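Local coordinates for protein neuraminidase (Influenza A virus, PDB 4GDI) that forms a homotetramer of beta-propellers and may remove terminal sialic acids from glycoconjugates, although its putative active site is diverged, at residues 153-158 with 207-212; 7-12 with 333-338. All blocks are in the same frame, centred on the assembly; numbering follows the deposited sequence.

Interaction 1 (153-158 with 207-212); sequences ICIEGS and NLIKCT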
loop_
_atom_site.group_PDB
_atom_site.type_symbol
_atom_site.label_atom_id
_atom_site.label_comp_id
_atom_site.label_asym_id
_atom_site.label_seq_id
_atom_site.Cartn_x
_atom_site.Cartn_y
_atom_site.Cartn_z
ATOM N N ILE A 153 23.060 6.400 -16.394
ATOM C CA ILE A 153 23.859 7.265 -15.551
ATOM C C ILE A 153 23.476 8.726 -15.744
ATOM O O ILE A 153 23.605 9.262 -16.853
ATOM C CB ILE A 153 25.361 7.107 -15.885
ATOM C CG1 ILE A 153 25.829 5.680 -15.603
ATOM C CG2 ILE A 153 26.189 8.065 -15.073
ATOM C CD1 ILE A 153 25.526 5.211 -14.175
ATOM N N CYS A 154 23.015 9.369 -14.669
ATOM C CA CYS A 154 22.626 10.794 -14.720
ATOM C C CYS A 154 23.628 11.694 -13.996
ATOM O O CYS A 154 24.069 11.393 -12.891
ATOM C CB CYS A 154 21.229 10.994 -14.136
ATOM S SG CYS A 154 19.919 10.165 -15.044
ATOM N N ILE A 155 24.008 12.784 -14.659
ATOM C CA ILE A 155 24.891 13.792 -14.097
ATOM C C ILE A 155 24.313 15.175 -14.397
ATOM O O ILE A 155 24.223 15.565 -15.558
ATOM C CB ILE A 155 26.293 13.756 -14.734
ATOM C CG1 ILE A 155 26.905 12.371 -14.646
ATOM C CG2 ILE A 155 27.229 14.746 -14.041
ATOM C CD1 ILE A 155 28.221 12.291 -15.363
ATOM N N GLU A 156 23.904 15.898 -13.361
ATOM C CA GLU A 156 23.408 17.266 -13.533
ATOM C C GLU A 156 22.336 17.366 -14.612
ATOM O O GLU A 156 22.332 18.299 -15.378
ATOM C CB GLU A 156 24.567 18.213 -13.895
ATOM C CG GLU A 156 25.553 18.448 -12.760
ATOM C CD GLU A 156 26.987 18.688 -13.237
ATOM O OE1 GLU A 156 27.218 18.759 -14.464
ATOM O OE2 GLU A 156 27.889 18.793 -12.375
ATOM N N GLY A 157 21.435 16.397 -14.679
ATOM C CA GLY A 157 20.335 16.472 -15.619
ATOM C C GLY A 157 20.571 15.822 -16.974
ATOM O O GLY A 157 19.621 15.632 -17.729
ATOM N N SER A 158 21.821 15.516 -17.309
ATOM C CA SER A 158 22.110 14.725 -18.508
ATOM C C SER A 158 22.246 13.240 -18.143
ATOM O O SER A 158 23.031 12.889 -17.261
ATOM C CB SER A 158 23.415 15.192 -19.168
ATOM O OG SER A 158 23.328 16.521 -19.646
ATOM N N ASN A 207 32.446 13.592 -12.493
ATOM C CA ASN A 207 32.097 13.898 -13.888
ATOM C C ASN A 207 32.558 12.894 -14.977
ATOM O O ASN A 207 32.509 13.197 -16.171
ATOM C CB ASN A 207 32.568 15.312 -14.233
ATOM C CG ASN A 207 31.832 16.381 -13.429
ATOM O OD1 ASN A 207 30.759 16.844 -13.823
ATOM N ND2 ASN A 207 32.405 16.766 -12.292
ATOM N N LEU A 208 32.973 11.701 -14.563
ATOM C CA LEU A 208 33.300 10.620 -15.491
ATOM C C LEU A 208 32.265 9.517 -15.379
ATOM O O LEU A 208 31.666 9.330 -14.322
ATOM C CB LEU A 208 34.659 10.010 -15.147
ATOM C CG LEU A 208 35.864 10.920 -15.362
ATOM C CD1 LEU A 208 37.143 10.192 -14.983
ATOM C CD2 LEU A 208 35.907 11.368 -16.811
ATOM N N ILE A 209 32.061 8.790 -16.467
ATOM C CA ILE A 209 31.194 7.632 -16.451
ATOM C C ILE A 209 32.125 6.458 -16.743
ATOM O O ILE A 209 32.915 6.510 -17.678
ATOM C CB ILE A 209 30.074 7.708 -17.514
ATOM C CG1 ILE A 209 29.209 8.977 -17.352
ATOM C CG2 ILE A 209 29.176 6.447 -17.442
ATOM C CD1 ILE A 209 29.857 10.251 -17.864
ATOM N N LYS A 210 32.055 5.423 -15.917
ATOM C CA LYS A 210 32.873 4.249 -16.107
ATOM C C LYS A 210 31.970 3.034 -16.182
ATOM O O LYS A 210 31.107 2.857 -15.318
ATOM C CB LYS A 210 33.843 4.128 -14.936
ATOM C CG LYS A 210 34.884 5.243 -14.942
ATOM C CD LYS A 210 35.806 5.151 -13.767
ATOM C CE LYS A 210 36.621 6.428 -13.606
ATOM N NZ LYS A 210 37.415 6.326 -12.357
ATOM N N CYS A 211 32.165 2.205 -17.210
ATOM C CA CYS A 211 31.297 1.057 -17.448
ATOM C C CYS A 211 32.122 -0.210 -17.681
ATOM O O CYS A 211 33.214 -0.165 -18.247
ATOM C CB CYS A 211 30.448 1.274 -18.699
ATOM S SG CYS A 211 29.470 2.751 -18.734
ATOM N N THR A 212 31.586 -1.340 -17.257
ATOM C CA THR A 212 32.185 -2.615 -17.574
ATOM C C THR A 212 31.289 -3.304 -18.567
ATOM O O THR A 212 30.067 -3.298 -18.412
ATOM C CB THR A 212 32.322 -3.529 -16.369
ATOM O OG1 THR A 212 33.099 -2.880 -15.367
ATOM C CG2 THR A 212 33.041 -4.845 -16.790
#

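Interaction 2 (7-12 with 333-338); sequences FYWRAK and GCQRIC. With NO3 (nitrate ion), chain V.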
loop_
_atom_site.group_PDB
_atom_site.type_symbol
_atom_site.label_atom_id
_atom_site.label_comp_id
_atom_site.label_asym_id
_atom_site.label_seq_id
_atom_site.Cartn_x
_atom_site.Cartn_y
_atom_site.Cartn_z
ATOM N N PHE A 7 19.180 20.833 -7.807
ATOM C CA PHE A 7 17.988 20.008 -8.011
ATOM C C PHE A 7 18.279 18.704 -8.768
ATOM O O PHE A 7 17.751 17.643 -8.409
ATOM C CB PHE A 7 16.905 20.807 -8.737
ATOM C CG PHE A 7 15.812 21.294 -7.833
ATOM C CD1 PHE A 7 14.719 20.492 -7.552
ATOM C CD2 PHE A 7 15.881 22.554 -7.257
ATOM C CE1 PHE A 7 13.711 20.936 -6.716
ATOM C CE2 PHE A 7 14.876 23.006 -6.418
ATOM C CZ PHE A 7 13.789 22.197 -6.147
ATOM N N TYR A 8 19.102 18.776 -9.812
ATOM C CA TYR A 8 19.505 17.560 -10.505
ATOM C C TYR A 8 20.585 16.906 -9.682
ATOM O O TYR A 8 21.424 17.575 -9.073
ATOM C CB TYR A 8 20.010 17.830 -11.926
ATOM C CG TYR A 8 18.914 18.219 -12.883
ATOM C CD1 TYR A 8 17.875 17.344 -13.166
ATOM C CD2 TYR A 8 18.921 19.458 -13.517
ATOM C CE1 TYR A 8 16.870 17.683 -14.051
ATOM C CE2 TYR A 8 17.918 19.811 -14.402
ATOM C CZ TYR A 8 16.890 18.922 -14.657
ATOM O OH TYR A 8 15.889 19.263 -15.529
ATOM N N TRP A 9 20.557 15.586 -9.646
ATOM C CA TRP A 9 21.509 14.862 -8.842
ATOM C C TRP A 9 22.865 14.847 -9.511
ATOM O O TRP A 9 22.964 14.873 -10.735
ATOM C CB TRP A 9 21.020 13.428 -8.651
ATOM C CG TRP A 9 21.960 12.581 -7.900
ATOM C CD1 TRP A 9 22.073 12.497 -6.555
ATOM C CD2 TRP A 9 22.918 11.664 -8.446
ATOM N NE1 TRP A 9 23.046 11.592 -6.217
ATOM C CE2 TRP A 9 23.580 11.061 -7.360
ATOM C CE3 TRP A 9 23.276 11.294 -9.746
ATOM C CZ2 TRP A 9 24.594 10.105 -7.527
ATOM C CZ3 TRP A 9 24.274 10.344 -9.917
ATOM C CH2 TRP A 9 24.923 9.756 -8.809
ATOM N N ARG A 10 23.912 14.806 -8.701
ATOM C CA ARG A 10 25.223 14.414 -9.189
ATOM C C ARG A 10 25.942 13.712 -8.057
ATOM O O ARG A 10 25.631 13.936 -6.889
ATOM C CB ARG A 10 26.022 15.621 -9.681
ATOM C CG ARG A 10 26.486 16.549 -8.586
ATOM C CD ARG A 10 26.623 17.969 -9.110
ATOM N NE ARG A 10 25.324 18.504 -9.526
ATOM C CZ ARG A 10 24.709 19.552 -8.979
ATOM N NH1 ARG A 10 25.263 20.235 -7.981
ATOM N NH2 ARG A 10 23.525 19.928 -9.449
ATOM N N ALA A 11 26.902 12.867 -8.405
ATOM C CA ALA A 11 27.660 12.116 -7.418
ATOM C C ALA A 11 28.372 13.052 -6.446
ATOM O O ALA A 11 28.699 14.176 -6.791
ATOM C CB ALA A 11 28.669 11.237 -8.107
ATOM N N LYS A 12 28.623 12.575 -5.237
ATOM C CA LYS A 12 29.410 13.343 -4.290
ATOM C C LYS A 12 30.821 13.399 -4.853
ATOM O O LYS A 12 31.158 12.620 -5.738
ATOM C CB LYS A 12 29.371 12.708 -2.900
ATOM C CG LYS A 12 27.955 12.358 -2.474
ATOM C CD LYS A 12 27.719 12.520 -0.987
ATOM C CE LYS A 12 26.227 12.369 -0.677
ATOM N NZ LYS A 12 25.823 13.126 0.519
ATOM N N GLY A 333 29.842 11.645 3.489
ATOM C CA GLY A 333 30.330 12.787 2.737
ATOM C C GLY A 333 30.904 12.370 1.395
ATOM O O GLY A 333 31.125 13.210 0.526
ATOM N N CYS A 334 31.136 11.068 1.226
ATOM C CA CYS A 334 31.701 10.538 -0.006
ATOM C C CYS A 334 30.646 9.707 -0.738
ATOM O O CYS A 334 29.601 9.368 -0.172
ATOM C CB CYS A 334 32.951 9.701 0.296
ATOM S SG CYS A 334 32.692 8.392 1.526
ATOM N N GLN A 335 30.917 9.396 -2.000
ATOM C CA GLN A 335 29.947 8.706 -2.836
ATOM C C GLN A 335 30.074 7.188 -2.649
ATOM O O GLN A 335 31.142 6.601 -2.856
ATOM C CB GLN A 335 30.135 9.109 -4.298
ATOM C CG GLN A 335 29.237 8.382 -5.268
ATOM C CD GLN A 335 27.791 8.668 -5.018
ATOM O OE1 GLN A 335 27.371 9.825 -5.018
ATOM N NE2 GLN A 335 27.006 7.616 -4.797
ATOM N N ARG A 336 28.990 6.547 -2.252
ATOM C CA ARG A 336 29.022 5.098 -2.067
ATOM C C ARG A 336 28.837 4.367 -3.396
ATOM O O ARG A 336 28.248 4.894 -4.347
ATOM C CB ARG A 336 27.951 4.651 -1.064
ATOM C CG ARG A 336 28.249 5.031 0.390
ATOM C CD ARG A 336 27.407 4.203 1.360
ATOM N NE ARG A 336 25.966 4.417 1.174
ATOM C CZ ARG A 336 25.040 3.482 1.335
ATOM N NH1 ARG A 336 25.387 2.240 1.688
ATOM N NH2 ARG A 336 23.763 3.779 1.144
ATOM N N ILE A 337 29.312 3.126 -3.433
ATOM C CA ILE A 337 29.151 2.275 -4.613
ATOM C C ILE A 337 28.622 0.922 -4.154
ATOM O O ILE A 337 29.037 0.390 -3.110
ATOM C CB ILE A 337 30.485 2.117 -5.407
ATOM C CG1 ILE A 337 30.272 1.305 -6.689
ATOM C CG2 ILE A 337 31.565 1.475 -4.562
ATOM C CD1 ILE A 337 29.310 1.950 -7.665
ATOM N N CYS A 338 27.676 0.379 -4.911
ATOM C CA CYS A 338 27.078 -0.901 -4.552
ATOM C C CYS A 338 27.006 -1.762 -5.796
ATOM O O CYS A 338 27.202 -1.277 -6.912
ATOM C CB CYS A 338 25.658 -0.699 -3.993
ATOM S SG CYS A 338 25.481 0.409 -2.566
HETATM N N NO3 V . 22.107 0.750 2.150
HETATM O O1 NO3 V . 22.821 0.934 0.963
HETATM O O2 NO3 V . 21.241 -0.343 2.315
HETATM O O3 NO3 V . 22.256 1.645 3.199
HETATM O O HOH W 1 24.921 10.914 -4.020
#

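Interaction 1 (153-158 with 207-212)
I153 and I209 stand opposite each other with their CA atoms 7.4 Å apart, as do I155 and N207 at 7.2 Å, and no hydrogen bond joins the two segments. The contact is therefore made by side chains. The I153 and I209 side chains lie alongside each other and run in opposite senses. CG2 of I153 lies 3.9 Å from CG1 of I209, and the I153 CG1 branch rests against I209 CG2. I155 meets the other end of I209, with the two CD1 atoms 3.6 Å apart. The chi2 of I155 is extended (175°) and carries its CD1 out to this meeting. I209 is thus shared between both isoleucines of 153-155. At the margin, CG2 of I155 comes within 4.1 Å of OD1 of N207. The carboxylate of E156 passes this amide without a hydrogen bond; its OE1 forms a salt bridge with K229. E156 and G157 are the corners of a type I' turn from I155 to S158, which leads into strand 158-165. The segments belong to successive propeller blades, sheets 153-189 and 200-236. Edge strand 153-155 packs against 208-214 and 200-205, where I153 also touches C202 and T204. F227 of strand 224-228 adjoins I209.

Interaction 2 (7-12 with 333-338)
The N-terminal arm of the propeller meets the loop that enters strand 338-346, and K12 and Q335 carry the contact. The backbone N of K12 donates to OE1 of Q335 over 3.0 Å. The bond is nearly straight, with an N-H...O angle of 163°, and it uses a lone pair in the carbonyl plane. CG of Q335 is anti to its backbone N, and the chain then bends at chi2 (63°), which turns CD back from the extended line. OE1 also accepts a hydrogen bond from a water at 2.9 Å. That water accepts from NE1 of W9 at 3.0 Å and so bridges the indole to the amide. The ring and amide planes are 81° apart. CA of A11 lies 3.3 Å from the same OE1. The other end of the amide is held as well. NE2 of Q335 donates to O of R336 at 3.0 Å, nearly in the amide plane, and to O of P326. With both ends bonded, the buried amide is fixed in its rotation.

Segment 333-338 ends the loop between strands 317-324 and 338-346, in the blade that strand 20-25 completes. This is the closure of the propeller ring, where an N-terminal strand joins C-terminal ones. The C16-C334 disulfide ties the N-terminal region covalently to this loop.

K12 crosses Q335 at about a right angle. Its CD rests 3.8 Å from each of the carbonyl oxygens of G333 and C334. Its NZ goes on to bond O of D329 and O of S332. A nitrate, probably from the crystallisation liquor, sits at the edge of the R336 guanidinium, in its plane. NH1 and NH2 both donate to nitrate O1, each at 3.0 Å, and the ion also accepts from V133 N of the second subunit.

The two interactions have centres 11 Å apart and lie on the same side of the chain's centre. Along the chain the order is 7-12, 153-158, 207-212, 333-338, so interaction 2 joins the outer pair and interaction 1 the inner pair. They touch directly. The backbone N of E156 probably donates to O of W9 at 3.0 Å, and the W9 ring packs on the C154 carbonyl. Interaction 1 joins two successive blades. Interaction 2 lies by the blade that mixes N- and C-terminal strands. Segment 7-12 runs past both: W9 also touches T204 of strand 200-205, and K12 bonds Q335, before the chain leads toward strand 20-25.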